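Local coordinates for ABC transporter substrate-binding protein (PDB 4OHN), which binds histidine and probably delivers it to an ABC uptake transporter, as a family 3 bacterial extracellular solute-binding protein, at residues I20-D25 against V59-I64; E105-T110 against V198-L203; K125-Q130 against K153-Y158. One frame throughout, in Å; residues are numbered along the deposited sequence.

Interaction 1: residues I20-D25 against V59-I64; sequences ITIGFD and VNWQPI. With HIS (histidine), chain B.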
loop_
_atom_site.group_PDB
_atom_site.type_symbol
_atom_site.label_atom_id
_atom_site.label_comp_id
_atom_site.label_asym_id
_atom_site.label_seq_id
_atom_site.Cartn_x
_atom_site.Cartn_y
_atom_site.Cartn_z
ATOM N N ILE A 20 -7.969 -9.426 -16.388
ATOM C CA ILE A 20 -7.344 -9.874 -15.160
ATOM C C ILE A 20 -8.025 -9.120 -14.017
ATOM O O ILE A 20 -8.391 -7.946 -14.191
ATOM C CB ILE A 20 -5.809 -9.660 -15.187
ATOM C CG1 ILE A 20 -5.168 -10.387 -14.017
ATOM C CG2 ILE A 20 -5.476 -8.172 -15.225
ATOM C CD1 ILE A 20 -3.685 -10.598 -14.150
ATOM N N THR A 21 -8.183 -9.774 -12.870
ATOM C CA THR A 21 -8.829 -9.149 -11.719
ATOM C C THR A 21 -7.789 -8.742 -10.690
ATOM O O THR A 21 -6.954 -9.543 -10.272
ATOM C CB THR A 21 -9.878 -10.078 -11.105
ATOM O OG1 THR A 21 -10.884 -10.318 -12.083
ATOM C CG2 THR A 21 -10.511 -9.478 -9.856
ATOM N N ILE A 22 -7.839 -7.478 -10.289
ATOM C CA ILE A 22 -6.873 -6.925 -9.363
ATOM C C ILE A 22 -7.581 -6.411 -8.116
ATOM O O ILE A 22 -8.500 -5.605 -8.201
ATOM C CB ILE A 22 -6.055 -5.808 -10.026
ATOM C CG1 ILE A 22 -5.384 -6.346 -11.305
ATOM C CG2 ILE A 22 -5.027 -5.258 -9.051
ATOM C CD1 ILE A 22 -4.412 -5.363 -11.947
ATOM N N GLY A 23 -7.122 -6.889 -6.970
ATOM C CA GLY A 23 -7.688 -6.496 -5.701
ATOM C C GLY A 23 -6.922 -5.353 -5.059
ATOM O O GLY A 23 -5.714 -5.229 -5.189
ATOM N N PHE A 24 -7.668 -4.524 -4.332
ATOM C CA PHE A 24 -7.137 -3.310 -3.712
ATOM C C PHE A 24 -8.029 -2.831 -2.587
ATOM O O PHE A 24 -9.224 -3.039 -2.598
ATOM C CB PHE A 24 -6.903 -2.192 -4.754
ATOM C CG PHE A 24 -8.167 -1.577 -5.317
ATOM C CD1 PHE A 24 -9.065 -2.326 -6.064
ATOM C CD2 PHE A 24 -8.449 -0.251 -5.088
ATOM C CE1 PHE A 24 -10.231 -1.743 -6.555
ATOM C CE2 PHE A 24 -9.618 0.321 -5.571
ATOM C CZ PHE A 24 -10.496 -0.428 -6.293
ATOM N N ASP A 25 -7.408 -2.169 -1.619
ATOM C CA ASP A 25 -8.087 -1.414 -0.570
ATOM C C ASP A 25 -8.472 -0.078 -1.212
ATOM O O ASP A 25 -7.598 0.735 -1.522
ATOM C CB ASP A 25 -7.082 -1.217 0.585
ATOM C CG ASP A 25 -7.516 -0.219 1.665
ATOM O OD1 ASP A 25 -8.586 0.456 1.561
ATOM O OD2 ASP A 25 -6.722 -0.080 2.636
ATOM N N VAL A 59 -8.256 -4.430 -17.101
ATOM C CA VAL A 59 -8.291 -4.749 -15.683
ATOM C C VAL A 59 -9.709 -4.659 -15.144
ATOM O O VAL A 59 -10.434 -3.693 -15.390
ATOM C CB VAL A 59 -7.396 -3.795 -14.862
ATOM C CG1 VAL A 59 -7.482 -4.110 -13.373
ATOM C CG2 VAL A 59 -5.940 -3.883 -15.352
ATOM N N ASN A 60 -10.086 -5.701 -14.416
ATOM C CA ASN A 60 -11.271 -5.713 -13.573
ATOM C C ASN A 60 -10.847 -5.390 -12.149
ATOM O O ASN A 60 -10.243 -6.221 -11.481
ATOM C CB ASN A 60 -11.947 -7.084 -13.639
ATOM C CG ASN A 60 -13.106 -7.201 -12.695
ATOM O OD1 ASN A 60 -13.940 -6.297 -12.601
ATOM N ND2 ASN A 60 -13.166 -8.304 -11.973
ATOM N N TRP A 61 -11.153 -4.178 -11.701
ATOM C CA TRP A 61 -10.783 -3.722 -10.371
ATOM C C TRP A 61 -11.787 -4.221 -9.355
ATOM O O TRP A 61 -12.982 -3.945 -9.479
ATOM C CB TRP A 61 -10.710 -2.182 -10.331
ATOM C CG TRP A 61 -9.548 -1.661 -11.115
ATOM C CD1 TRP A 61 -9.578 -1.114 -12.377
ATOM C CD2 TRP A 61 -8.181 -1.696 -10.714
ATOM N NE1 TRP A 61 -8.298 -0.792 -12.766
ATOM C CE2 TRP A 61 -7.424 -1.146 -11.772
ATOM C CE3 TRP A 61 -7.518 -2.134 -9.570
ATOM C CZ2 TRP A 61 -6.042 -1.043 -11.718
ATOM C CZ3 TRP A 61 -6.137 -2.012 -9.508
ATOM C CH2 TRP A 61 -5.416 -1.466 -10.586
ATOM N N GLN A 62 -11.289 -4.932 -8.350
ATOM C CA GLN A 62 -12.136 -5.494 -7.312
ATOM C C GLN A 62 -11.732 -4.938 -5.944
ATOM O O GLN A 62 -10.688 -5.309 -5.408
ATOM C CB GLN A 62 -12.028 -7.015 -7.303
ATOM C CG GLN A 62 -12.919 -7.674 -6.247
ATOM C CD GLN A 62 -14.378 -7.282 -6.394
ATOM O OE1 GLN A 62 -15.030 -7.597 -7.405
ATOM N NE2 GLN A 62 -14.910 -6.597 -5.393
ATOM N N PRO A 63 -12.536 -4.024 -5.382
ATOM C CA PRO A 63 -12.206 -3.621 -4.017
ATOM C C PRO A 63 -12.314 -4.819 -3.083
ATOM O O PRO A 63 -13.234 -5.625 -3.186
ATOM C CB PRO A 63 -13.249 -2.541 -3.692
ATOM C CG PRO A 63 -14.387 -2.823 -4.605
ATOM C CD PRO A 63 -13.789 -3.426 -5.863
ATOM N N ILE A 64 -11.371 -4.929 -2.154
ATOM C CA ILE A 64 -11.350 -6.019 -1.186
ATOM C C ILE A 64 -11.244 -5.469 0.228
ATOM O O ILE A 64 -10.872 -4.332 0.478
ATOM C CB ILE A 64 -10.163 -6.998 -1.432
ATOM C CG1 ILE A 64 -8.814 -6.277 -1.289
ATOM C CG2 ILE A 64 -10.294 -7.676 -2.794
ATOM C CD1 ILE A 64 -7.595 -7.208 -1.343
HETATM N N HIS B . 1.660 -0.867 2.489
HETATM C CA HIS B . 0.773 -1.500 3.497
HETATM C C HIS B . 0.550 -2.961 3.176
HETATM O O HIS B . 1.056 -3.442 2.136
HETATM C CB HIS B . -0.546 -0.716 3.699
HETATM C CG HIS B . -1.607 -0.878 2.650
HETATM N ND1 HIS B . -2.950 -0.894 2.992
HETATM C CD2 HIS B . -1.569 -0.928 1.296
HETATM C CE1 HIS B . -3.680 -0.979 1.897
HETATM N NE2 HIS B . -2.868 -0.994 0.852
HETATM O OXT HIS B . -0.127 -3.626 3.988
#
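Trp61 turns the edge of its indole toward the face of the Phe24 ring. The planes stand at 82°, so this is a T-shaped stack, with the six-membered ring of Trp61 and the Phe24 ring 5.5 Å apart between centroids. Trp61 CE3 is the edge atom that meets Phe24 CD1. The Phe24 ring gets there because CG sits between the backbone N and the carbonyl carbon (chi1 71°). This turn brings the ring back over the neighbouring strand, where Phe24 CE1 packs on Trp61 CB and on Pro63 CD.

Ile22 runs alongside Trp61, pointing the same way. Its CG2 touches Trp61 CZ3 at 3.5 Å. The other branch of Ile22 ends on Val59, with CD1 3.6 Å from Val59 CG1. That same Val59 methyl lies over one face of the indole, toward the rim. Helix 43-53 packs on this apolar side through Ile45, Ala48 and Phe52.

The opposite face of the sheet carries Thr21 and Asn60, side by side. Asn60 ND2 donates to Thr21 OG1 at 3.0 Å and 171°, and the hydroxyl oxygen lies in the amide plane. Beneath the side chains, parallel strands 19-24 and 58-63 are joined by a backbone ladder. Asn60 N to Ile20 O is 2.8 Å, whereas Phe24 N to Gln62 O is weak at 3.3 Å. Ile64 N to Phe24 O closes the ladder.

Asp25 is next in the chain. Its OD2 lies 3.3 Å from CE1 of the bound histidine, while OD1 bonds Thr27. The strand pair thus packs apolar side chains on the Trp61 face and sets the Thr21-Asn60 bond on the other. The segment reaches a carboxylate in the ligand pocket, whose charge may attract the polarised imidazole C-H, though this is no classical hydrogen bond.

Interaction 2: residues E105-T110 against V198-L203; sequences EQVLVT and VFTVGL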
loop_
_atom_site.group_PDB
_atom_site.type_symbol
_atom_site.label_atom_id
_atom_site.label_comp_id
_atom_site.label_asym_id
_atom_site.label_seq_id
_atom_site.Cartn_x
_atom_site.Cartn_y
_atom_site.Cartn_z
ATOM N N GLU A 105 8.006 4.169 3.327
ATOM C CA GLU A 105 8.428 4.109 4.717
ATOM C C GLU A 105 7.212 4.134 5.599
ATOM O O GLU A 105 6.201 4.721 5.247
ATOM C CB GLU A 105 9.333 5.284 5.084
ATOM C CG GLU A 105 10.644 5.343 4.290
ATOM C CD GLU A 105 10.480 5.886 2.869
ATOM O OE1 GLU A 105 9.811 6.928 2.685
ATOM O OE2 GLU A 105 11.035 5.275 1.931
ATOM N N GLN A 106 7.297 3.442 6.719
ATOM C CA GLN A 106 6.289 3.528 7.762
ATOM C C GLN A 106 6.613 4.715 8.658
ATOM O O GLN A 106 7.761 4.919 9.094
ATOM C CB GLN A 106 6.209 2.225 8.543
ATOM C CG GLN A 106 5.833 1.006 7.687
ATOM C CD GLN A 106 4.417 1.065 7.167
ATOM O OE1 GLN A 106 3.490 1.448 7.885
ATOM N NE2 GLN A 106 4.237 0.708 5.905
ATOM N N VAL A 107 5.619 5.543 8.881
ATOM C CA VAL A 107 5.779 6.740 9.706
ATOM C C VAL A 107 4.736 6.733 10.810
ATOM O O VAL A 107 3.715 6.033 10.756
ATOM C CB VAL A 107 5.624 8.054 8.891
ATOM C CG1 VAL A 107 6.815 8.249 7.924
ATOM C CG2 VAL A 107 4.325 8.106 8.142
ATOM N N LEU A 108 5.013 7.484 11.874
ATOM C CA LEU A 108 3.996 7.887 12.818
ATOM C C LEU A 108 3.429 9.228 12.438
ATOM O O LEU A 108 4.155 10.139 11.988
ATOM C CB LEU A 108 4.545 7.981 14.234
ATOM C CG LEU A 108 4.723 6.706 15.037
ATOM C CD1 LEU A 108 5.135 7.047 16.457
ATOM C CD2 LEU A 108 3.445 5.872 15.015
ATOM N N VAL A 109 2.125 9.335 12.629
ATOM C CA VAL A 109 1.409 10.602 12.488
ATOM C C VAL A 109 0.783 10.938 13.849
ATOM O O VAL A 109 0.098 10.107 14.448
ATOM C CB VAL A 109 0.339 10.555 11.383
ATOM C CG1 VAL A 109 -0.393 11.888 11.268
ATOM C CG2 VAL A 109 0.985 10.212 10.042
ATOM N N THR A 110 1.034 12.160 14.335
ATOM C CA THR A 110 0.473 12.645 15.595
ATOM C C THR A 110 -0.077 14.040 15.350
ATOM O O THR A 110 0.342 14.734 14.414
ATOM C CB THR A 110 1.532 12.725 16.712
ATOM O OG1 THR A 110 2.538 13.676 16.323
ATOM C CG2 THR A 110 2.168 11.362 16.965
ATOM N N VAL A 198 4.526 14.159 10.979
ATOM C CA VAL A 198 4.706 12.920 10.228
ATOM C C VAL A 198 6.181 12.595 10.279
ATOM O O VAL A 198 7.002 13.387 9.807
ATOM C CB VAL A 198 4.269 13.109 8.745
ATOM C CG1 VAL A 198 4.397 11.794 7.985
ATOM C CG2 VAL A 198 2.825 13.651 8.649
ATOM N N PHE A 199 6.555 11.462 10.872
ATOM C CA PHE A 199 7.969 11.177 11.056
ATOM C C PHE A 199 8.263 9.689 11.118
ATOM O O PHE A 199 7.469 8.898 11.613
ATOM C CB PHE A 199 8.506 11.875 12.321
ATOM C CG PHE A 199 7.720 11.558 13.566
ATOM C CD1 PHE A 199 6.568 12.275 13.883
ATOM C CD2 PHE A 199 8.134 10.558 14.432
ATOM C CE1 PHE A 199 5.829 11.980 15.011
ATOM C CE2 PHE A 199 7.392 10.270 15.565
ATOM C CZ PHE A 199 6.255 10.987 15.855
ATOM N N THR A 200 9.423 9.301 10.605
ATOM C CA THR A 200 9.846 7.906 10.697
ATOM C C THR A 200 10.313 7.610 12.119
ATOM O O THR A 200 10.646 8.487 12.892
ATOM C CB THR A 200 10.906 7.565 9.639
ATOM O OG1 THR A 200 11.990 8.475 9.774
ATOM C CG2 THR A 200 10.342 7.631 8.196
ATOM N N VAL A 201 10.332 6.318 12.451
ATOM C CA VAL A 201 10.619 5.848 13.796
ATOM C C VAL A 201 11.614 4.693 13.791
ATOM O O VAL A 201 11.716 3.920 14.745
ATOM C CB VAL A 201 9.328 5.445 14.542
ATOM C CG1 VAL A 201 8.454 6.683 14.821
ATOM C CG2 VAL A 201 8.565 4.387 13.789
ATOM N N GLY A 202 12.387 4.587 12.724
ATOM C CA GLY A 202 13.501 3.662 12.684
ATOM C C GLY A 202 13.165 2.287 12.153
ATOM O O GLY A 202 13.977 1.364 12.301
ATOM N N LEU A 203 11.996 2.116 11.546
ATOM C CA LEU A 203 11.697 0.872 10.841
ATOM C C LEU A 203 12.458 0.882 9.533
ATOM O O LEU A 203 12.823 1.934 9.025
ATOM C CB LEU A 203 10.200 0.735 10.617
ATOM C CG LEU A 203 9.405 0.649 11.910
ATOM C CD1 LEU A 203 7.931 0.797 11.651
ATOM C CD2 LEU A 203 9.702 -0.664 12.651
HETATM O O HOH W 1 9.979 4.320 10.484
#
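The Phe199 ring receives Leu108 over a face and Thr110 at its edge. Leu108 CB makes a CH-pi contact, 4.1 Å from the ring centroid and 25° off the normal. Leu108 O lies over the same face, toward the rim. In the ring plane is Thr110 OG1, 3.9 Å from Phe199 CE1; that hydroxyl is hydrogen-bonded to Ile116 O. Phe199 CG stands between the backbone N and the carbonyl carbon (chi1 54°), which brings the ring in toward strand 102-111.

Leu108 and Phe199 are an antiparallel hydrogen-bonded pair. Leu108 N reaches Phe199 O at 2.8 Å, and the return bond is Phe199 N to Leu108 O. In one of its two conformers, Leu108 meets Val201 CG1 through CD1. On the other face Val198 CG2 meets Val109 CG2; Val198 CG1 also packs on Val107 CG2.

Toward Val201 and Leu203 a water bridges the backbones. It donates to Gln106 O at 2.7 Å and accepts from Val201 N and Leu203 N. Strands 102-111 and 196-200 pair antiparallel in the main mixed sheet, where 175-179 also joins 102-111. Two direct bonds and a water with three partners thus link the two backbones, while the side-chain packing is mostly apolar.

Interaction 3: residues K125-Q130 against K153-Y158; sequences KTLGAQ and KEANQY. With HIS (histidine), chain B.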
loop_
_atom_site.group_PDB
_atom_site.type_symbol
_atom_site.label_atom_id
_atom_site.label_comp_id
_atom_site.label_asym_id
_atom_site.label_seq_id
_atom_site.Cartn_x
_atom_site.Cartn_y
_atom_site.Cartn_z
ATOM N N LYS A 125 1.201 6.223 25.581
ATOM C CA LYS A 125 0.200 6.819 24.688
ATOM C C LYS A 125 -0.437 5.733 23.806
ATOM O O LYS A 125 0.102 4.639 23.667
ATOM C CB LYS A 125 0.844 7.898 23.809
ATOM C CG LYS A 125 1.457 9.068 24.583
ATOM C CD LYS A 125 0.381 9.893 25.260
ATOM C CE LYS A 125 0.961 11.129 25.922
ATOM N NZ LYS A 125 -0.068 11.764 26.792
ATOM N N THR A 126 -1.596 6.034 23.231
ATOM C CA THR A 126 -2.385 5.081 22.461
ATOM C C THR A 126 -1.989 5.124 20.990
ATOM O O THR A 126 -2.004 6.186 20.350
ATOM C CB THR A 126 -3.884 5.387 22.607
ATOM O OG1 THR A 126 -4.212 5.446 23.999
ATOM C CG2 THR A 126 -4.753 4.323 21.887
ATOM N N LEU A 127 -1.620 3.958 20.455
ATOM C CA LEU A 127 -1.270 3.799 19.049
ATOM C C LEU A 127 -2.382 3.130 18.283
ATOM O O LEU A 127 -3.036 2.223 18.799
ATOM C CB LEU A 127 -0.017 2.908 18.960
ATOM C CG LEU A 127 0.533 2.710 17.545
ATOM C CD1 LEU A 127 1.125 3.970 17.031
ATOM C CD2 LEU A 127 1.558 1.577 17.543
ATOM N N GLY A 128 -2.604 3.582 17.047
ATOM C CA GLY A 128 -3.462 2.900 16.083
ATOM C C GLY A 128 -2.674 2.383 14.887
ATOM O O GLY A 128 -1.577 2.834 14.595
ATOM N N ALA A 129 -3.281 1.439 14.176
ATOM C CA ALA A 129 -2.686 0.812 12.987
ATOM C C ALA A 129 -3.789 0.198 12.142
ATOM O O ALA A 129 -4.869 -0.118 12.632
ATOM C CB ALA A 129 -1.698 -0.294 13.386
ATOM N N GLN A 130 -3.481 0.010 10.860
ATOM C CA GLN A 130 -4.351 -0.774 9.990
ATOM C C GLN A 130 -4.087 -2.247 10.221
ATOM O O GLN A 130 -2.951 -2.719 10.141
ATOM C CB GLN A 130 -4.138 -0.415 8.518
ATOM C CG GLN A 130 -5.025 -1.262 7.610
ATOM C CD GLN A 130 -4.836 -0.993 6.125
ATOM O OE1 GLN A 130 -3.690 -0.921 5.622
ATOM N NE2 GLN A 130 -5.936 -0.880 5.404
ATOM N N LYS A 153 0.912 -2.120 25.318
ATOM C CA LYS A 153 1.744 -2.876 24.391
ATOM C C LYS A 153 0.912 -3.420 23.236
ATOM O O LYS A 153 1.088 -4.546 22.784
ATOM C CB LYS A 153 2.472 -4.015 25.118
ATOM C CG LYS A 153 3.423 -3.529 26.189
ATOM C CD LYS A 153 4.268 -4.687 26.735
ATOM C CE LYS A 153 5.411 -4.213 27.620
ATOM N NZ LYS A 153 4.936 -3.618 28.896
ATOM N N GLU A 154 0.018 -2.582 22.737
ATOM C CA GLU A 154 -0.937 -2.948 21.696
ATOM C C GLU A 154 -1.149 -1.795 20.745
ATOM O O GLU A 154 -0.795 -0.659 21.060
ATOM C CB GLU A 154 -2.304 -3.225 22.322
ATOM C CG GLU A 154 -2.413 -4.456 23.042
ATOM C CD GLU A 154 -3.711 -4.547 23.839
ATOM O OE1 GLU A 154 -4.548 -3.598 23.834
ATOM O OE2 GLU A 154 -3.841 -5.578 24.474
ATOM N N ALA A 155 -1.719 -2.064 19.579
ATOM C CA ALA A 155 -2.267 -1.030 18.720
ATOM C C ALA A 155 -3.757 -1.250 18.571
ATOM O O ALA A 155 -4.209 -2.384 18.354
ATOM C CB ALA A 155 -1.591 -1.074 17.349
ATOM N N ASN A 156 -4.528 -0.172 18.687
ATOM C CA ASN A 156 -5.902 -0.134 18.212
ATOM C C ASN A 156 -5.857 -0.504 16.739
ATOM O O ASN A 156 -5.004 -0.008 15.999
ATOM C CB ASN A 156 -6.502 1.273 18.330
ATOM C CG ASN A 156 -7.113 1.556 19.688
ATOM O OD1 ASN A 156 -6.773 0.922 20.684
ATOM N ND2 ASN A 156 -8.041 2.515 19.725
ATOM N N GLN A 157 -6.761 -1.374 16.303
ATOM C CA GLN A 157 -6.774 -1.847 14.926
ATOM C C GLN A 157 -8.006 -1.402 14.148
ATOM O O GLN A 157 -9.127 -1.365 14.656
ATOM C CB GLN A 157 -6.623 -3.366 14.906
ATOM C CG GLN A 157 -5.201 -3.832 15.233
ATOM C CD GLN A 157 -5.140 -5.263 15.693
ATOM O OE1 GLN A 157 -5.855 -6.117 15.190
ATOM N NE2 GLN A 157 -4.276 -5.531 16.661
ATOM N N TYR A 158 -7.751 -1.051 12.897
ATOM C CA TYR A 158 -8.737 -0.486 11.984
ATOM C C TYR A 158 -8.657 -1.184 10.636
ATOM O O TYR A 158 -7.557 -1.526 10.148
ATOM C CB TYR A 158 -8.438 1.002 11.759
ATOM C CG TYR A 158 -8.517 1.797 13.047
ATOM C CD1 TYR A 158 -9.734 2.310 13.483
ATOM C CD2 TYR A 158 -7.409 1.977 13.839
ATOM C CE1 TYR A 158 -9.838 3.000 14.657
ATOM C CE2 TYR A 158 -7.503 2.687 15.021
ATOM C CZ TYR A 158 -8.713 3.182 15.416
ATOM O OH TYR A 158 -8.781 3.860 16.611
HETATM N N HIS B . 1.660 -0.867 2.489
HETATM C CA HIS B . 0.773 -1.500 3.497
HETATM C C HIS B . 0.550 -2.961 3.176
HETATM O O HIS B . 1.056 -3.442 2.136
HETATM C CB HIS B . -0.546 -0.716 3.699
HETATM C CG HIS B . -1.607 -0.878 2.650
HETATM N ND1 HIS B . -2.950 -0.894 2.992
HETATM C CD2 HIS B . -1.569 -0.928 1.296
HETATM C CE1 HIS B . -3.680 -0.979 1.897
HETATM N NE2 HIS B . -2.868 -0.994 0.852
HETATM O OXT HIS B . -0.127 -3.626 3.988
HETATM O O HOH W 2 -1.556 1.636 22.285
#
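Gln130 and Tyr158 pair across parallel strands 127-130 and 155-158, and Gln130 reaches on to the ligand. Its CB lies 3.9 Å from Tyr158 O, and CG comes closer to the same oxygen, at 3.6 Å. CG is anti to the backbone N (chi1 179°) and the chain stays extended, which carries CD to the imidazole of the bound histidine. At the tip, OE1 accepts a straight bond from the ligand's ND1, 2.7 Å and 170°. NE2 donates to Asp25 OD2 and to Gln159 O. The two bonds of NE2 would fix the amide so that OE1 faces the ligand.

Along the strands, Asn156 N bonds Leu127 O, Ala129 N bonds Asn156 O, and Tyr158 N bonds Ala129 O at 3.0 Å. The Tyr158 ring sets its edge against Gly128 CA and Ala129 O. On the other face, the Ala129 and Ala155 methyls meet at 4.0 Å. A water links Leu127 N to Glu154 O.

The strands belong to a beta-alpha-beta unit whose helix 134-141 covers the alanine face through Tyr136. Helix 161-169 packs on Tyr158, and its Asp167 binds the phenol OH. Strand 175-179 flanks strand 127-130.

How the interactions relate
Interactions 1 and 3 lie on either side of the bound histidine, their centres 28 Å apart, and both touch it. They meet at the pocket, where Asp25 OD2 and Gln130 NE2 are 3.0 Å apart. This suits a two-lobed binding protein closed on its ligand. Interaction 2 shares a lobe with interaction 3; their centres are 14 Å apart, and in one conformer of Leu108 its CD2 packs on Leu127 CD1 at 3.6 Å. Interactions 1 and 2 do not touch, with nearest atoms about 11 Å apart. Interaction 2 still approaches the pocket, since the side chain of Gln106 is about 5 Å from the histidine.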